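Local coordinates for protein catecholate siderophore receptor Fiu (Escherichia coli, PDB 6BPM) that carries iron bound to catecholate siderophores across the outer membrane with energy from TonB, and also admits catechol-substituted cephalosporins and serves as a microcin receptor, at residues T526-Q531 against N562-N567; A70-E75 against A84-G89. All coordinates share one frame; numbering follows the deposited sequence.

Contact 1: T526-Q531 against N562-N567; sequences TDFKPQ and NEVEQN
Asn562 meets the loop that enters strand 531-544 through its amide: ND2 donates to Pro530 O over 2.8 Å, nearly straight at 170°, with the acceptor lying in the amide plane and the N-H aimed along the C=O axis. Lys529 passes the same amide at about a right angle, its aliphatic CE 3.5 Å from Asn562 OD1. A second polar link joins Gln531 NE2 to Glu563 OE2 at 2.8 Å; here the donor stands above the carboxylate plane. Gln531 reaches it with CG anti to the backbone N (chi1 176°) and an extended chain, whereas Glu563 bends at chi2 to bring its carboxylate round. The other oxygen of that group, OE1, forms a salt bridge with Lys578, so the carboxylate is gripped from two residues and its rotation is probably restricted. Further along, Phe528 supplies the apolar part, with CE2 3.8 Å from Val564 CG2. Gln574 of strand 572-588 bridges the two backbones, its NE2 bonding to both Lys529 O and Asn562 O. In the barrel, strand 549-566 runs between antiparallel neighbours 531-544 and 572-588, while Pro530 packs on Leu479 of strand 467-489 and Gln504 of strand 494-505.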
ATOM      1  N   THR A 526     -22.528 -13.651  -4.827  1.00 38.62           N
ATOM      2  CA  THR A 526     -22.900 -13.982  -3.453  1.00 43.62           C
ATOM      3  C   THR A 526     -22.884 -15.480  -3.204  1.00 48.06           C
ATOM      4  O   THR A 526     -22.755 -15.902  -2.048  1.00 53.34           O
ATOM      5  CB  THR A 526     -24.281 -13.429  -3.095  1.00 42.28           C
ATOM      6  OG1 THR A 526     -25.283 -14.051  -3.917  1.00 39.74           O
ATOM      7  CG2 THR A 526     -24.320 -11.899  -3.238  1.00 33.32           C
ATOM      8  N   ASP A 527     -23.028 -16.286  -4.258  1.00 45.03           N
ATOM      9  CA  ASP A 527     -23.004 -17.737  -4.153  1.00 37.67           C
ATOM     10  C   ASP A 527     -21.590 -18.307  -4.147  1.00 40.58           C
ATOM     11  O   ASP A 527     -21.425 -19.495  -3.863  1.00 40.04           O
ATOM     12  CB  ASP A 527     -23.854 -18.372  -5.268  1.00 45.26           C
ATOM     13  CG  ASP A 527     -23.332 -18.084  -6.684  1.00 58.28           C
ATOM     14  OD1 ASP A 527     -22.724 -17.020  -6.928  1.00 62.14           O
ATOM     15  OD2 ASP A 527     -23.573 -18.928  -7.574  1.00 59.74           O
ATOM     16  N   PHE A 528     -20.573 -17.517  -4.476  1.00 41.08           N
ATOM     17  CA  PHE A 528     -19.219 -18.055  -4.474  1.00 37.23           C
ATOM     18  C   PHE A 528     -18.655 -18.132  -3.055  1.00 34.03           C
ATOM     19  O   PHE A 528     -19.249 -17.659  -2.084  1.00 39.35           O
ATOM     20  CB  PHE A 528     -18.304 -17.235  -5.384  1.00 28.94           C
ATOM     21  CG  PHE A 528     -18.357 -17.670  -6.811  1.00 31.22           C
ATOM     22  CD1 PHE A 528     -19.239 -18.659  -7.203  1.00 28.58           C
ATOM     23  CD2 PHE A 528     -17.567 -17.072  -7.774  1.00 40.70           C
ATOM     24  CE1 PHE A 528     -19.307 -19.067  -8.537  1.00 29.95           C
ATOM     25  CE2 PHE A 528     -17.641 -17.474  -9.115  1.00 33.47           C
ATOM     26  CZ  PHE A 528     -18.512 -18.472  -9.487  1.00 25.01           C
ATOM     27  N   LYS A 529     -17.516 -18.798  -2.942  1.00 44.38           N
ATOM     28  CA  LYS A 529     -16.756 -18.964  -1.718  1.00 42.78           C
ATOM     29  C   LYS A 529     -15.673 -17.920  -1.632  1.00 44.65           C
ATOM     30  O   LYS A 529     -15.300 -17.311  -2.637  1.00 48.72           O
ATOM     31  CB  LYS A 529     -16.102 -20.350  -1.659  1.00 39.77           C
ATOM     32  CG  LYS A 529     -17.052 -21.508  -1.728  1.00 43.48           C
ATOM     33  CD  LYS A 529     -16.314 -22.824  -1.652  1.00 49.89           C
ATOM     34  CE  LYS A 529     -15.502 -23.045  -2.913  1.00 50.48           C
ATOM     35  NZ  LYS A 529     -15.157 -24.476  -3.102  1.00 54.78           N
ATOM     36  N   PRO A 530     -15.129 -17.704  -0.442  1.00 43.47           N
ATOM     37  CA  PRO A 530     -14.006 -16.778  -0.310  1.00 37.20           C
ATOM     38  C   PRO A 530     -12.785 -17.323  -1.027  1.00 40.21           C
ATOM     39  O   PRO A 530     -12.610 -18.530  -1.182  1.00 37.33           O
ATOM     40  CB  PRO A 530     -13.785 -16.701   1.206  1.00 34.41           C
ATOM     41  CG  PRO A 530     -15.096 -17.141   1.797  1.00 35.13           C
ATOM     42  CD  PRO A 530     -15.588 -18.198   0.863  1.00 33.68           C
ATOM     43  N   GLN A 531     -11.949 -16.408  -1.489  1.00 38.93           N
ATOM     44  CA  GLN A 531     -10.632 -16.780  -1.971  1.00 33.61           C
ATOM     45  C   GLN A 531      -9.753 -17.134  -0.775  1.00 43.37           C
ATOM     46  O   GLN A 531      -9.463 -16.265   0.060  1.00 43.58           O
ATOM     47  CB  GLN A 531     -10.030 -15.613  -2.742  1.00 24.94           C
ATOM     48  CG  GLN A 531      -8.631 -15.844  -3.207  1.00 21.29           C
ATOM     49  CD  GLN A 531      -7.843 -14.559  -3.328  1.00 36.69           C
ATOM     50  OE1 GLN A 531      -7.653 -13.835  -2.346  1.00 48.65           O
ATOM     51  NE2 GLN A 531      -7.372 -14.264  -4.539  1.00 39.39           N
ATOM     52  N   ASN A 562      -9.855 -21.165  -4.930  1.00 38.45           N
ATOM     53  CA  ASN A 562     -11.170 -20.611  -5.251  1.00 43.31           C
ATOM     54  C   ASN A 562     -11.106 -19.399  -6.178  1.00 42.21           C
ATOM     55  O   ASN A 562     -11.962 -18.510  -6.106  1.00 49.47           O
ATOM     56  CB  ASN A 562     -11.952 -20.281  -3.986  1.00 38.24           C
ATOM     57  CG  ASN A 562     -12.196 -21.498  -3.147  1.00 42.54           C
ATOM     58  OD1 ASN A 562     -12.103 -22.631  -3.631  1.00 47.42           O
ATOM     59  ND2 ASN A 562     -12.569 -21.285  -1.907  1.00 41.04           N
ATOM     60  N   GLU A 563     -10.117 -19.364  -7.069  1.00 30.02           N
ATOM     61  CA  GLU A 563     -10.092 -18.352  -8.120  1.00 39.11           C
ATOM     62  C   GLU A 563     -11.130 -18.674  -9.190  1.00 34.73           C
ATOM     63  O   GLU A 563     -11.304 -19.831  -9.573  1.00 38.73           O
ATOM     64  CB  GLU A 563      -8.708 -18.275  -8.760  1.00 40.34           C
ATOM     65  CG  GLU A 563      -7.612 -17.852  -7.808  1.00 42.81           C
ATOM     66  CD  GLU A 563      -7.732 -16.394  -7.395  1.00 53.69           C
ATOM     67  OE1 GLU A 563      -7.123 -15.525  -8.072  1.00 49.95           O
ATOM     68  OE2 GLU A 563      -8.446 -16.120  -6.396  1.00 49.36           O
ATOM     69  N   VAL A 564     -11.804 -17.637  -9.696  1.00 40.11           N
ATOM     70  CA  VAL A 564     -12.847 -17.826 -10.704  1.00 42.66           C
ATOM     71  C   VAL A 564     -12.214 -18.216 -12.034  1.00 42.54           C
ATOM     72  O   VAL A 564     -11.288 -17.548 -12.519  1.00 37.29           O
ATOM     73  CB  VAL A 564     -13.687 -16.552 -10.865  1.00 49.19           C
ATOM     74  CG1 VAL A 564     -14.885 -16.821 -11.763  1.00 59.95           C
ATOM     75  CG2 VAL A 564     -14.145 -16.034  -9.527  1.00 45.01           C
ATOM     76  N   GLU A 565     -12.687 -19.325 -12.608  1.00 36.50           N
ATOM     77  CA  GLU A 565     -12.283 -19.761 -13.939  1.00 36.14           C
ATOM     78  C   GLU A 565     -13.510 -20.251 -14.697  1.00 41.09           C
ATOM     79  O   GLU A 565     -14.570 -20.511 -14.115  1.00 43.72           O
ATOM     80  CB  GLU A 565     -11.207 -20.846 -13.878  1.00 44.97           C
ATOM     81  CG  GLU A 565      -9.890 -20.363 -13.294  1.00 49.41           C
ATOM     82  CD  GLU A 565      -9.137 -19.418 -14.224  1.00 50.26           C
ATOM     83  OE1 GLU A 565      -9.560 -19.255 -15.393  1.00 48.93           O
ATOM     84  OE2 GLU A 565      -8.100 -18.865 -13.796  1.00 47.72           O
ATOM     85  N   GLN A 566     -13.358 -20.388 -16.012  1.00 39.17           N
ATOM     86  CA  GLN A 566     -14.472 -20.736 -16.883  1.00 44.60           C
ATOM     87  C   GLN A 566     -14.508 -22.227 -17.175  1.00 46.27           C
ATOM     88  O   GLN A 566     -13.474 -22.846 -17.438  1.00 46.01           O
ATOM     89  CB  GLN A 566     -14.412 -19.969 -18.201  1.00 51.62           C
ATOM     90  CG  GLN A 566     -15.693 -20.123 -19.008  1.00 54.87           C
ATOM     91  CD  GLN A 566     -15.740 -19.217 -20.203  1.00 53.17           C
ATOM     92  OE1 GLN A 566     -14.741 -19.033 -20.896  1.00 57.13           O
ATOM     93  NE2 GLN A 566     -16.898 -18.606 -20.432  1.00 56.27           N
ATOM     94  N   ASN A 567     -15.713 -22.790 -17.148  1.00 52.85           N
ATOM     95  CA  ASN A 567     -15.905 -24.203 -17.429  1.00 66.26           C
ATOM     96  C   ASN A 567     -15.936 -24.462 -18.935  1.00 74.27           C
ATOM     97  O   ASN A 567     -15.812 -23.550 -19.756  1.00 75.18           O
ATOM     98  CB  ASN A 567     -17.180 -24.703 -16.761  1.00 62.68           C
ATOM     99  CG  ASN A 567     -17.108 -24.626 -15.266  1.00 59.43           C
ATOM    100  OD1 ASN A 567     -18.079 -24.261 -14.605  1.00 60.78           O
ATOM    101  ND2 ASN A 567     -15.939 -24.939 -14.716  1.00 56.27           N
TER

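Contact 2: A70-E75 against A84-G89; sequences AFFAGE and AIYMRG
Tyr86 packs its ring and hydroxyl against Phe72 and its CB against Phe71, and this is the tightly packed part of the contact. Its CE1 comes within 3.5 Å of Phe72 CB, and its hydroxyl oxygen OH lies 3.4 Å from Phe72 CD2, the approach to the Phe72 ring being oblique. Phe72 holds CG anti to the backbone N (chi1 -174°), which turns the far end of its ring away from Tyr86 and leaves CB and CD2 at the phenol end; Gly74 N sits over the centre of one ring face. Phe71 runs the other way along Tyr86, touching CB with its CD2 at 3.9 Å. An alanine in place of Tyr86 would remove the ring and hydroxyl that flank Phe72, and would probably open a gap and let the Phe72 ring turn more easily. Both segments belong to the plug that fills the barrel of TonB-dependent receptors, and Phe71 reaches the wall at Ile651 and Met654 of strand 642-655, while the Phe72 ring meets Tyr624. The looser side is polar and bridged by a single water, which donates to Phe72 O at 2.8 Å and to Ala84 O at 2.6 Å; no direct hydrogen bond crosses between the segments. Phe72 O also accepts from Thr80 OG1. The close direct approach on this side is a C-H...O contact, Ala70 CA to Ala84 O at 3.2 Å, 149° at the hydrogen.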
ATOM      1  N   ALA A  70       4.336   0.304  -6.321  1.00 30.60           N
ATOM      2  CA  ALA A  70       3.170   0.630  -7.152  1.00 39.07           C
ATOM      3  C   ALA A  70       3.459   0.238  -8.614  1.00 39.90           C
ATOM      4  O   ALA A  70       4.008   1.019  -9.400  1.00 33.36           O
ATOM      5  CB  ALA A  70       2.842   2.110  -7.009  1.00 24.61           C
ATOM      6  N   PHE A  71       3.127  -1.005  -8.978  1.00 37.53           N
ATOM      7  CA  PHE A  71       3.575  -1.565 -10.252  1.00 42.62           C
ATOM      8  C   PHE A  71       2.503  -1.601 -11.333  1.00 36.28           C
ATOM      9  O   PHE A  71       2.832  -1.900 -12.476  1.00 39.71           O
ATOM     10  CB  PHE A  71       4.108  -3.001 -10.083  1.00 44.07           C
ATOM     11  CG  PHE A  71       5.273  -3.150  -9.119  1.00 34.46           C
ATOM     12  CD1 PHE A  71       6.340  -2.279  -9.140  1.00 33.93           C
ATOM     13  CD2 PHE A  71       5.321  -4.227  -8.245  1.00 21.56           C
ATOM     14  CE1 PHE A  71       7.408  -2.441  -8.262  1.00 28.13           C
ATOM     15  CE2 PHE A  71       6.388  -4.394  -7.372  1.00 21.90           C
ATOM     16  CZ  PHE A  71       7.424  -3.499  -7.380  1.00 20.73           C
ATOM     17  N   PHE A  72       1.241  -1.358 -11.002  1.00 40.02           N
ATOM     18  CA  PHE A  72       0.143  -1.382 -11.961  1.00 34.43           C
ATOM     19  C   PHE A  72      -0.371   0.043 -12.135  1.00 43.09           C
ATOM     20  O   PHE A  72      -0.719   0.690 -11.144  1.00 41.53           O
ATOM     21  CB  PHE A  72      -0.992  -2.276 -11.448  1.00 25.57           C
ATOM     22  CG  PHE A  72      -2.120  -2.475 -12.432  1.00 29.66           C
ATOM     23  CD1 PHE A  72      -1.864  -2.798 -13.766  1.00 28.62           C
ATOM     24  CD2 PHE A  72      -3.435  -2.339 -12.026  1.00 22.16           C
ATOM     25  CE1 PHE A  72      -2.910  -3.007 -14.664  1.00 19.21           C
ATOM     26  CE2 PHE A  72      -4.483  -2.535 -12.912  1.00 26.15           C
ATOM     27  CZ  PHE A  72      -4.216  -2.884 -14.241  1.00 31.88           C
ATOM     28  N   ALA A  73      -0.483   0.516 -13.381  1.00 40.87           N
ATOM     29  CA  ALA A  73      -0.944   1.887 -13.601  1.00 34.16           C
ATOM     30  C   ALA A  73      -2.453   1.994 -13.818  1.00 35.58           C
ATOM     31  O   ALA A  73      -2.986   3.109 -13.821  1.00 44.13           O
ATOM     32  CB  ALA A  73      -0.209   2.518 -14.787  1.00 28.49           C
ATOM     33  N   GLY A  74      -3.159   0.875 -13.881  1.00 30.33           N
ATOM     34  CA  GLY A  74      -4.592   0.845 -14.109  1.00 24.71           C
ATOM     35  C   GLY A  74      -4.930   0.296 -15.482  1.00 25.85           C
ATOM     36  O   GLY A  74      -4.085  -0.249 -16.197  1.00 20.45           O
ATOM     37  N   GLU A  75      -6.206   0.405 -15.827  1.00 27.27           N
ATOM     38  CA  GLU A  75      -6.683  -0.047 -17.132  1.00 38.67           C
ATOM     39  C   GLU A  75      -6.881   1.135 -18.093  1.00 36.86           C
ATOM     40  O   GLU A  75      -6.024   2.022 -18.178  1.00 31.78           O
ATOM     41  CB  GLU A  75      -7.956  -0.872 -16.927  1.00 33.67           C
ATOM     42  CG  GLU A  75      -7.680  -2.074 -16.059  1.00 37.25           C
ATOM     43  CD  GLU A  75      -8.921  -2.678 -15.424  1.00 51.99           C
ATOM     44  OE1 GLU A  75     -10.038  -2.360 -15.885  1.00 57.46           O
ATOM     45  OE2 GLU A  75      -8.767  -3.507 -14.491  1.00 52.65           O
ATOM     46  N   ALA A  84      -1.111   2.544  -4.205  1.00 39.94           N
ATOM     47  CA  ALA A  84      -1.574   1.343  -4.920  1.00 39.66           C
ATOM     48  C   ALA A  84      -0.465   0.290  -4.918  1.00 45.63           C
ATOM     49  O   ALA A  84       0.232   0.061  -5.905  1.00 36.27           O
ATOM     50  CB  ALA A  84      -2.013   1.689  -6.334  1.00 41.35           C
ATOM     51  N   ILE A  85      -0.291  -0.339  -3.754  1.00 47.49           N
ATOM     52  CA  ILE A  85       0.891  -1.144  -3.462  1.00 36.06           C
ATOM     53  C   ILE A  85       0.653  -2.578  -3.913  1.00 31.83           C
ATOM     54  O   ILE A  85      -0.412  -3.157  -3.656  1.00 27.40           O
ATOM     55  CB  ILE A  85       1.236  -1.070  -1.965  1.00 34.64           C
ATOM     56  CG1 ILE A  85       1.532   0.382  -1.569  1.00 31.44           C
ATOM     57  CG2 ILE A  85       2.398  -2.006  -1.603  1.00 27.31           C
ATOM     58  CD1 ILE A  85       2.698   0.957  -2.338  1.00 36.76           C
ATOM     59  N   TYR A  86       1.648  -3.152  -4.592  1.00 27.76           N
ATOM     60  CA  TYR A  86       1.639  -4.559  -4.972  1.00 35.70           C
ATOM     61  C   TYR A  86       2.693  -5.277  -4.137  1.00 35.20           C
ATOM     62  O   TYR A  86       3.793  -4.753  -3.938  1.00 32.30           O
ATOM     63  CB  TYR A  86       1.910  -4.738  -6.483  1.00 30.83           C
ATOM     64  CG  TYR A  86       0.657  -4.748  -7.313  1.00 38.03           C
ATOM     65  CD1 TYR A  86      -0.092  -3.573  -7.482  1.00 44.93           C
ATOM     66  CD2 TYR A  86       0.201  -5.912  -7.928  1.00 32.04           C
ATOM     67  CE1 TYR A  86      -1.260  -3.552  -8.221  1.00 27.87           C
ATOM     68  CE2 TYR A  86      -0.978  -5.897  -8.686  1.00 40.94           C
ATOM     69  CZ  TYR A  86      -1.700  -4.705  -8.823  1.00 40.57           C
ATOM     70  OH  TYR A  86      -2.864  -4.655  -9.557  1.00 49.56           O
ATOM     71  N   MET A  87       2.330  -6.445  -3.604  1.00 38.94           N
ATOM     72  CA  MET A  87       3.194  -7.234  -2.739  1.00 35.35           C
ATOM     73  C   MET A  87       2.838  -8.704  -2.924  1.00 34.26           C
ATOM     74  O   MET A  87       1.660  -9.059  -2.983  1.00 38.04           O
ATOM     75  CB  MET A  87       3.046  -6.814  -1.268  1.00 42.19           C
ATOM     76  CG  MET A  87       4.014  -7.485  -0.304  1.00 42.55           C
ATOM     77  SD  MET A  87       3.903  -6.870   1.389  1.00 36.42           S
ATOM     78  CE  MET A  87       2.375  -7.658   1.917  1.00 23.24           C
ATOM     79  N   ARG A  88       3.862  -9.554  -3.014  1.00 33.25           N
ATOM     80  CA  ARG A  88       3.676 -11.003  -3.178  1.00 29.09           C
ATOM     81  C   ARG A  88       2.667 -11.330  -4.281  1.00 27.85           C
ATOM     82  O   ARG A  88       1.886 -12.278  -4.178  1.00 30.35           O
ATOM     83  CB  ARG A  88       3.260 -11.667  -1.861  1.00 23.75           C
ATOM     84  CG  ARG A  88       4.374 -11.700  -0.825  1.00 26.26           C
ATOM     85  CD  ARG A  88       5.288 -12.887  -1.098  1.00 22.81           C
ATOM     86  NE  ARG A  88       6.494 -12.822  -0.290  1.00 30.32           N
ATOM     87  CZ  ARG A  88       6.672 -13.527   0.824  1.00 30.84           C
ATOM     88  NH1 ARG A  88       5.719 -14.353   1.261  1.00 30.42           N
ATOM     89  NH2 ARG A  88       7.799 -13.403   1.502  1.00 30.09           N
ATOM     90  N   GLY A  89       2.696 -10.550  -5.363  1.00 25.99           N
ATOM     91  CA  GLY A  89       1.941 -10.909  -6.554  1.00 26.25           C
ATOM     92  C   GLY A  89       0.546 -10.334  -6.684  1.00 29.72           C
ATOM     93  O   GLY A  89      -0.153 -10.679  -7.638  1.00 36.16           O
TER
HETATM   94  O   HOH W   1      -0.310   0.096  -8.399  1.00 43.79           O

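Contact 2 comes first along the chain and is complete before contact 1 begins; their centres lie 22 Å apart and their nearest atoms about 9 Å, so they do not touch. They share no sheet. A70-E75 against A84-G89 belongs to the plug, near the centre of the molecule, whereas T526-Q531 against N562-N567 lies at the surface of the surrounding 22-stranded barrel. Plug and wall still meet close to both: Arg88 forms a salt bridge with Glu584 of strand 572-588, a neighbour of the strand in contact 1, and Gln531 touches Pro133 of the plug. The pair thus samples the two-part build of a TonB-dependent transporter, plug inside barrel.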